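Local coordinates for protein short chain dehydrogenase (A0QTM2 homolog) (Mycobacterium thermoresistibile, PDB 3SC4) that is a short-chain dehydrogenase that probably catalyses NAD(P)-dependent oxidation or reduction of a substrate that is not specified, at residues B[244-258]-B[273-285]. Sequence-based numbering, arbitrary orientation.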
loop_
_atom_site.group_PDB
_atom_site.type_symbol
_atom_site.label_atom_id
_atom_site.label_comp_id
_atom_site.label_asym_id
_atom_site.label_seq_id
_atom_site.Cartn_x
_atom_site.Cartn_y
_atom_site.Cartn_z
ATOM N N LEU B 244 -13.133 8.717 -11.715
ATOM C CA LEU B 244 -12.626 8.590 -13.080
ATOM C C LEU B 244 -12.852 9.896 -13.872
ATOM O O LEU B 244 -13.920 10.465 -13.793
ATOM C CB LEU B 244 -13.361 7.449 -13.780
ATOM C CG LEU B 244 -13.082 6.043 -13.253
ATOM C CD1 LEU B 244 -13.963 4.997 -13.955
ATOM C CD2 LEU B 244 -11.619 5.725 -13.420
ATOM N N CYS B 245 -11.880 10.352 -14.664
ATOM C CA CYS B 245 -11.996 11.660 -15.307
ATOM C C CYS B 245 -13.284 11.813 -16.143
ATOM O O CYS B 245 -14.107 12.703 -15.912
ATOM C CB CYS B 245 -10.776 11.934 -16.186
ATOM S SG CYS B 245 -9.235 12.110 -15.245
ATOM N N GLU B 246 -13.455 10.921 -17.104
ATOM C CA GLU B 246 -14.569 11.017 -18.013
ATOM C C GLU B 246 -15.913 11.040 -17.262
ATOM O O GLU B 246 -16.781 11.865 -17.553
ATOM C CB GLU B 246 -14.519 9.874 -19.017
ATOM C CG GLU B 246 -13.413 10.014 -20.052
ATOM C CD GLU B 246 -12.083 9.428 -19.608
ATOM O OE1 GLU B 246 -11.803 9.383 -18.383
ATOM O OE2 GLU B 246 -11.301 9.043 -20.509
ATOM N N ASP B 247 -16.060 10.180 -16.265
ATOM C CA ASP B 247 -17.284 10.160 -15.460
ATOM C C ASP B 247 -17.532 11.512 -14.773
ATOM O O ASP B 247 -18.643 12.022 -14.765
ATOM C CB ASP B 247 -17.243 9.025 -14.428
ATOM C CG ASP B 247 -16.981 7.680 -15.058
ATOM O OD1 ASP B 247 -16.114 7.597 -15.949
ATOM O OD2 ASP B 247 -17.628 6.687 -14.674
ATOM N N VAL B 248 -16.490 12.082 -14.192
ATOM C CA VAL B 248 -16.606 13.359 -13.512
ATOM C C VAL B 248 -17.076 14.419 -14.498
ATOM O O VAL B 248 -17.952 15.253 -14.181
ATOM C CB VAL B 248 -15.260 13.757 -12.877
ATOM C CG1 VAL B 248 -15.253 15.220 -12.469
ATOM C CG2 VAL B 248 -14.992 12.866 -11.694
ATOM N N LEU B 249 -16.512 14.365 -15.701
ATOM C CA LEU B 249 -16.831 15.348 -16.719
ATOM C C LEU B 249 -18.296 15.269 -17.176
ATOM O O LEU B 249 -18.953 16.293 -17.240
ATOM C CB LEU B 249 -15.846 15.259 -17.886
ATOM C CG LEU B 249 -14.455 15.848 -17.528
ATOM C CD1 LEU B 249 -13.393 15.383 -18.514
ATOM C CD2 LEU B 249 -14.466 17.399 -17.428
ATOM N N LEU B 250 -18.822 14.074 -17.455
ATOM C CA LEU B 250 -20.255 13.921 -17.803
ATOM C C LEU B 250 -21.182 14.387 -16.705
ATOM O O LEU B 250 -22.203 14.989 -16.985
ATOM C CB LEU B 250 -20.619 12.459 -18.103
ATOM C CG LEU B 250 -20.018 11.904 -19.374
ATOM C CD1 LEU B 250 -20.447 10.457 -19.570
ATOM C CD2 LEU B 250 -20.424 12.750 -20.558
ATOM N N GLU B 251 -20.838 14.082 -15.460
ATOM C CA GLU B 251 -21.652 14.464 -14.311
ATOM C C GLU B 251 -21.717 15.996 -14.188
ATOM O O GLU B 251 -22.689 16.539 -13.652
ATOM C CB GLU B 251 -21.126 13.773 -13.027
ATOM C CG GLU B 251 -21.523 12.264 -12.958
ATOM C CD GLU B 251 -20.592 11.350 -12.127
ATOM O OE1 GLU B 251 -19.680 11.840 -11.409
ATOM O OE2 GLU B 251 -20.782 10.107 -12.207
ATOM N N SER B 252 -20.682 16.677 -14.706
ATOM C CA SER B 252 -20.548 18.141 -14.641
ATOM C C SER B 252 -21.245 18.899 -15.766
ATOM O O SER B 252 -21.489 20.101 -15.631
ATOM C CB SER B 252 -19.077 18.553 -14.651
ATOM O OG SER B 252 -18.540 18.529 -15.960
ATOM N N GLY B 253 -21.525 18.203 -16.871
ATOM C CA GLY B 253 -22.274 18.767 -18.009
ATOM C C GLY B 253 -21.604 18.647 -19.368
ATOM O O GLY B 253 -22.192 18.991 -20.385
ATOM N N VAL B 254 -20.367 18.180 -19.404
ATOM C CA VAL B 254 -19.730 17.896 -20.671
ATOM C C VAL B 254 -20.516 16.779 -21.372
ATOM O O VAL B 254 -20.776 15.741 -20.771
ATOM C CB VAL B 254 -18.266 17.490 -20.471
ATOM C CG1 VAL B 254 -17.636 17.092 -21.806
ATOM C CG2 VAL B 254 -17.482 18.635 -19.806
ATOM N N THR B 255 -20.944 16.999 -22.622
ATOM C CA THR B 255 -21.657 15.944 -23.352
ATOM C C THR B 255 -20.790 15.269 -24.395
ATOM O O THR B 255 -21.006 14.106 -24.725
ATOM C CB THR B 255 -22.970 16.454 -23.993
ATOM O OG1 THR B 255 -22.699 17.517 -24.929
ATOM C CG2 THR B 255 -23.948 16.920 -22.882
ATOM N N ASP B 256 -19.790 15.986 -24.885
ATOM C CA ASP B 256 -18.981 15.530 -26.005
ATOM C C ASP B 256 -17.557 15.264 -25.518
ATOM O O ASP B 256 -16.755 16.171 -25.463
ATOM C CB ASP B 256 -19.008 16.612 -27.085
ATOM C CG ASP B 256 -18.187 16.251 -28.327
ATOM O OD1 ASP B 256 -17.704 15.104 -28.429
ATOM O OD2 ASP B 256 -18.024 17.128 -29.213
ATOM N N LEU B 257 -17.246 14.025 -25.165
ATOM C CA LEU B 257 -15.887 13.684 -24.738
ATOM C C LEU B 257 -14.842 13.643 -25.867
ATOM O O LEU B 257 -13.651 13.558 -25.587
ATOM C CB LEU B 257 -15.879 12.341 -23.998
ATOM C CG LEU B 257 -16.605 12.282 -22.654
ATOM C CD1 LEU B 257 -16.930 10.826 -22.241
ATOM C CD2 LEU B 257 -15.805 13.021 -21.568
ATOM N N SER B 258 -15.276 13.701 -27.128
ATOM C CA SER B 258 -14.351 13.627 -28.272
ATOM C C SER B 258 -13.338 14.762 -28.288
ATOM O O SER B 258 -12.275 14.630 -28.886
ATOM C CB SER B 258 -15.109 13.641 -29.611
ATOM O OG SER B 258 -15.828 12.440 -29.809
ATOM N N TRP B 273 -6.753 -0.687 -14.639
ATOM C CA TRP B 273 -7.784 -0.602 -13.597
ATOM C C TRP B 273 -9.111 -0.040 -14.094
ATOM O O TRP B 273 -9.928 0.386 -13.309
ATOM C CB TRP B 273 -7.268 0.139 -12.319
ATOM C CG TRP B 273 -6.099 -0.573 -11.738
ATOM C CD1 TRP B 273 -6.103 -1.838 -11.251
ATOM C CD2 TRP B 273 -4.742 -0.109 -11.641
ATOM N NE1 TRP B 273 -4.849 -2.200 -10.847
ATOM C CE2 TRP B 273 -3.988 -1.155 -11.052
ATOM C CE3 TRP B 273 -4.092 1.093 -11.954
ATOM C CZ2 TRP B 273 -2.608 -1.051 -10.799
ATOM C CZ3 TRP B 273 -2.704 1.189 -11.705
ATOM C CH2 TRP B 273 -1.990 0.110 -11.124
ATOM N N VAL B 274 -9.332 -0.093 -15.402
ATOM C CA VAL B 274 -10.541 0.428 -16.008
ATOM C C VAL B 274 -11.088 -0.565 -17.020
ATOM O O VAL B 274 -10.334 -1.152 -17.815
ATOM C CB VAL B 274 -10.264 1.787 -16.659
ATOM C CG1 VAL B 274 -11.436 2.213 -17.563
ATOM C CG2 VAL B 274 -9.997 2.822 -15.561
ATOM N N ASP B 275 -12.403 -0.762 -16.984
ATOM C CA ASP B 275 -13.065 -1.722 -17.902
ATOM C C ASP B 275 -13.357 -1.138 -19.264
ATOM O O ASP B 275 -13.336 -1.856 -20.241
ATOM C CB ASP B 275 -14.400 -2.239 -17.311
ATOM C CG ASP B 275 -14.205 -3.299 -16.200
ATOM O OD1 ASP B 275 -13.322 -4.191 -16.385
ATOM O OD2 ASP B 275 -14.945 -3.234 -15.171
ATOM N N SER B 276 -13.670 0.153 -19.323
ATOM C CA SER B 276 -14.165 0.773 -20.558
ATOM C C SER B 276 -13.589 2.144 -20.781
ATOM O O SER B 276 -13.415 2.893 -19.850
ATOM C CB SER B 276 -15.700 0.930 -20.512
ATOM O OG SER B 276 -16.336 -0.304 -20.232
ATOM N N PRO B 277 -13.350 2.507 -22.035
ATOM C CA PRO B 277 -12.810 3.837 -22.307
ATOM C C PRO B 277 -13.782 4.983 -22.029
ATOM O O PRO B 277 -13.338 6.103 -21.833
ATOM C CB PRO B 277 -12.449 3.766 -23.787
ATOM C CG PRO B 277 -13.360 2.723 -24.326
ATOM C CD PRO B 277 -13.579 1.731 -23.269
ATOM N N ASN B 278 -15.082 4.703 -21.986
ATOM C CA ASN B 278 -16.092 5.728 -21.696
ATOM C C ASN B 278 -16.975 5.342 -20.528
ATOM O O ASN B 278 -17.071 4.167 -20.179
ATOM C CB ASN B 278 -16.952 5.998 -22.916
ATOM C CG ASN B 278 -16.169 6.626 -24.043
ATOM O OD1 ASN B 278 -15.300 7.455 -23.825
ATOM N ND2 ASN B 278 -16.485 6.242 -25.259
ATOM N N PRO B 279 -17.612 6.335 -19.899
ATOM C CA PRO B 279 -18.542 5.979 -18.830
ATOM C C PRO B 279 -19.670 5.063 -19.321
ATOM O O PRO B 279 -19.962 5.026 -20.535
ATOM C CB PRO B 279 -19.087 7.336 -18.355
ATOM C CG PRO B 279 -17.989 8.320 -18.756
ATOM C CD PRO B 279 -17.450 7.793 -20.039
ATOM N N PRO B 280 -20.279 4.309 -18.394
ATOM C CA PRO B 280 -21.441 3.494 -18.763
ATOM C C PRO B 280 -22.500 4.325 -19.453
ATOM O O PRO B 280 -22.818 5.421 -18.989
ATOM C CB PRO B 280 -21.972 2.961 -17.423
ATOM C CG PRO B 280 -20.881 3.223 -16.376
ATOM C CD PRO B 280 -19.760 3.989 -17.047
ATOM N N GLY B 281 -22.989 3.818 -20.585
ATOM C CA GLY B 281 -24.136 4.396 -21.268
ATOM C C GLY B 281 -23.860 5.677 -22.036
ATOM O O GLY B 281 -24.792 6.330 -22.503
ATOM N N TYR B 282 -22.582 6.022 -22.183
ATOM C CA TYR B 282 -22.182 7.198 -22.929
ATOM C C TYR B 282 -22.470 7.027 -24.413
ATOM O O TYR B 282 -22.024 6.040 -25.000
ATOM C CB TYR B 282 -20.685 7.423 -22.774
ATOM C CG TYR B 282 -20.160 8.511 -23.670
ATOM C CD1 TYR B 282 -20.512 9.830 -23.452
ATOM C CD2 TYR B 282 -19.309 8.213 -24.732
ATOM C CE1 TYR B 282 -20.052 10.831 -24.273
ATOM C CE2 TYR B 282 -18.819 9.210 -25.564
ATOM C CZ TYR B 282 -19.190 10.526 -25.331
ATOM O OH TYR B 282 -18.719 11.530 -26.139
ATOM N N THR B 283 -23.177 8.008 -24.996
ATOM C CA THR B 283 -23.610 7.984 -26.406
ATOM C C THR B 283 -23.011 9.090 -27.246
ATOM O O THR B 283 -23.239 9.152 -28.461
ATOM C CB THR B 283 -25.120 8.214 -26.546
ATOM O OG1 THR B 283 -25.837 7.273 -25.745
ATOM C CG2 THR B 283 -25.537 8.067 -28.009
ATOM N N GLY B 284 -22.283 9.994 -26.611
ATOM C CA GLY B 284 -21.714 11.111 -27.333
ATOM C C GLY B 284 -20.744 10.639 -28.394
ATOM O O GLY B 284 -20.552 9.433 -28.580
ATOM N N PRO B 285 -20.146 11.599 -29.116
ATOM C CA PRO B 285 -19.191 11.303 -30.200
ATOM C C PRO B 285 -17.849 10.696 -29.724
ATOM O O PRO B 285 -17.464 10.751 -28.547
ATOM C CB PRO B 285 -18.962 12.676 -30.877
ATOM C CG PRO B 285 -20.014 13.604 -30.307
ATOM C CD PRO B 285 -20.454 13.039 -29.004
ATOM O OXT PRO B 285 -17.108 10.136 -30.537
#
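The hydroxyl of Y282 works in both directions at once. Its OH takes the backbone N-H of L257 at 3.1 Å, in a moderately bent bond (N-H...O angle 148°). It gives its own proton to P285 O, part of the C-terminal carboxylate, 2.8 Å from OH and met in the carbonyl plane on a lone pair. The very end of the chain is thus tied, through one phenol, to the loop that follows helix 245-252. With CG anti to the backbone N (chi1 172°), the Y282 ring lies between two layers: L257 CD1 makes a CH-pi contact over one face, 3.8 Å from the centroid, while the backbone N of G284 lies over the opposite face. T255 O comes in at the ring edge, 3.4 Å from CE1. Next door, D256 OD1 accepts from S258 N in an Asx turn, and the same oxygen touches the P285 ring at CG.

In the Rossmann fold of this family, helix 245-252 follows directly on strand 242-244, an outermost strand of the parallel sheet, and the C-terminal tail passes along it in the same direction, from the helix start toward its end. P279 packs against the helix: its CG meets L250 CD1 tip to tip at 3.4 Å, its CD lies against E246 CB and L257 CD1, and D247 slides past its ring. P279 also opens a type II turn to Y282, with G281 taking the positive phi. A Schellman motif at G253 ends the helix. The acids beside P279 are held from elsewhere, E246 by a salt bridge to R219 and D247 by one to R197; R219 also hydrogen-bonds N278 OD1. Farther up the tail, V274 CG2 packs on L244 CD2 at 4.0 Å.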